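Local atomic coordinates of citrate synthase (Thermotoga maritima, PDB entry 2P2W), a protein that probably catalyses the condensation of oxaloacetate with acetyl-CoA and water to give citrate and CoA in the tricarboxylic acid cycle. Residues S58-E61 and E62-K66. Numbering follows the deposited sequence.
Sequences SELE and EFKRK
E61 and R65, one turn apart on the alpha-helix 57-69 of this largely helical citrate synthase fold, form an i to i+4 salt bridge at the protein surface. Four consecutive backbone hydrogen bonds link the successive turns. The amide N of E62 reaches the carbonyl O of S58 at 2.9 Å, with an N-H...O angle of 166°; F63 N binds E59 O and K64 N binds L60 O, both at 2.8 Å. The last of the four, R65 N to E61 O, is longer at 3.1 Å.

The charged pair lies on the exposed side. CG of E61 stands anti to the backbone N (chi1 -167°), and the extended chain runs alongside that of R65, both pointing the same way. A bend at chi3 of R65 helps bring NH1 to 3.4 Å from E61 OE1. That bond is weak, and the carboxylate and guanidinium planes are turned 47° apart. E61 O lies over one face of the same guanidinium but is closer to R65 CG, at 3.4 Å. E59 OE1 accepts a hydrogen bond from T56 N, just before the segment.

The side facing helix 42-51 is mixed. F63, the buried residue of this segment, sets its ring edge-to-face with that of Y47 and also touches W50, both on that helix. L60 packs on E44 of the same helix and on I360 of the second subunit, placing this side of the helix near the dimer partner.

Along the helix itself, CD of K64 passes 4.2 Å from CG of L60. In a different kind of contact, CG of E62 lies 3.4 Å from the carbonyl O of S58, the oxygen that also accepts the E62 amide.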
loop_
_atom_site.group_PDB
_atom_site.type_symbol
_atom_site.label_atom_id
_atom_site.label_comp_id
_atom_site.label_asym_id
_atom_site.label_seq_id
_atom_site.Cartn_x
_atom_site.Cartn_y
_atom_site.Cartn_z
ATOM N N SER A 58 32.585 -9.491 -15.358
ATOM C CA SER A 58 33.017 -8.918 -14.087
ATOM C C SER A 58 31.887 -8.178 -13.370
ATOM O O SER A 58 31.778 -8.241 -12.146
ATOM C CB SER A 58 34.212 -7.977 -14.298
ATOM O OG SER A 58 33.893 -6.920 -15.185
ATOM N N GLU A 59 31.048 -7.478 -14.124
ATOM C CA GLU A 59 29.937 -6.760 -13.510
ATOM C C GLU A 59 28.979 -7.740 -12.834
ATOM O O GLU A 59 28.556 -7.518 -11.699
ATOM C CB GLU A 59 29.190 -5.922 -14.553
ATOM C CG GLU A 59 29.778 -4.526 -14.741
ATOM C CD GLU A 59 29.333 -3.871 -16.031
ATOM O OE1 GLU A 59 28.842 -4.593 -16.925
ATOM O OE2 GLU A 59 29.483 -2.636 -16.159
ATOM N N LEU A 60 28.644 -8.828 -13.523
ATOM C CA LEU A 60 27.740 -9.822 -12.952
ATOM C C LEU A 60 28.355 -10.462 -11.713
ATOM O O LEU A 60 27.676 -10.670 -10.708
ATOM C CB LEU A 60 27.419 -10.911 -13.977
ATOM C CG LEU A 60 26.443 -11.987 -13.483
ATOM C CD1 LEU A 60 25.146 -11.332 -13.035
ATOM C CD2 LEU A 60 26.174 -12.987 -14.594
ATOM N N GLU A 61 29.644 -10.774 -11.794
ATOM C CA GLU A 61 30.353 -11.388 -10.679
ATOM C C GLU A 61 30.286 -10.485 -9.452
ATOM O O GLU A 61 29.969 -10.936 -8.351
ATOM C CB GLU A 61 31.817 -11.636 -11.056
ATOM C CG GLU A 61 32.557 -12.549 -10.092
ATOM C CD GLU A 61 34.056 -12.605 -10.360
ATOM O OE1 GLU A 61 34.711 -11.536 -10.353
ATOM O OE2 GLU A 61 34.576 -13.721 -10.577
ATOM N N GLU A 62 30.591 -9.206 -9.648
ATOM C CA GLU A 62 30.563 -8.240 -8.558
ATOM C C GLU A 62 29.142 -8.008 -8.048
ATOM O O GLU A 62 28.922 -7.846 -6.846
ATOM C CB GLU A 62 31.178 -6.916 -9.020
ATOM C CG GLU A 62 32.694 -6.961 -9.132
ATOM C CD GLU A 62 33.251 -5.856 -10.011
ATOM O OE1 GLU A 62 32.666 -4.750 -10.023
ATOM O OE2 GLU A 62 34.279 -6.094 -10.682
ATOM N N PHE A 63 28.176 -7.996 -8.960
ATOM C CA PHE A 63 26.789 -7.787 -8.567
ATOM C C PHE A 63 26.282 -8.979 -7.756
ATOM O O PHE A 63 25.510 -8.811 -6.813
ATOM C CB PHE A 63 25.906 -7.577 -9.802
ATOM C CG PHE A 63 24.483 -7.202 -9.475
ATOM C CD1 PHE A 63 24.196 -5.999 -8.829
ATOM C CD2 PHE A 63 23.435 -8.059 -9.794
ATOM C CE1 PHE A 63 22.880 -5.655 -8.502
ATOM C CE2 PHE A 63 22.115 -7.726 -9.474
ATOM C CZ PHE A 63 21.837 -6.522 -8.826
ATOM N N LYS A 64 26.711 -10.186 -8.123
ATOM C CA LYS A 64 26.280 -11.376 -7.395
ATOM C C LYS A 64 26.847 -11.363 -5.984
ATOM O O LYS A 64 26.174 -11.761 -5.036
ATOM C CB LYS A 64 26.707 -12.657 -8.123
ATOM C CG LYS A 64 25.738 -13.090 -9.217
ATOM C CD LYS A 64 26.225 -14.323 -9.970
ATOM C CE LYS A 64 26.268 -15.545 -9.063
ATOM N NZ LYS A 64 25.915 -16.795 -9.796
ATOM N N ARG A 65 28.085 -10.899 -5.840
ATOM C CA ARG A 65 28.697 -10.826 -4.517
ATOM C C ARG A 65 28.009 -9.754 -3.673
ATOM O O ARG A 65 27.898 -9.892 -2.454
ATOM C CB ARG A 65 30.197 -10.522 -4.623
ATOM C CG ARG A 65 31.025 -11.673 -5.183
ATOM C CD ARG A 65 32.465 -11.583 -4.698
ATOM N NE ARG A 65 33.112 -10.344 -5.109
ATOM C CZ ARG A 65 33.858 -10.217 -6.203
ATOM N NH1 ARG A 65 34.056 -11.260 -6.999
ATOM N NH2 ARG A 65 34.401 -9.045 -6.503
ATOM N N LYS A 66 27.546 -8.691 -4.326
ATOM C CA LYS A 66 26.859 -7.602 -3.637
ATOM C C LYS A 66 25.538 -8.096 -3.054
ATOM O O LYS A 66 25.263 -7.918 -1.862
ATOM C CB LYS A 66 26.580 -6.444 -4.603
ATOM C CG LYS A 66 25.760 -5.315 -3.985
ATOM C CD LYS A 66 25.584 -4.145 -4.946
ATOM C CE LYS A 66 26.849 -3.314 -5.036
ATOM N NZ LYS A 66 26.809 -2.193 -4.054
#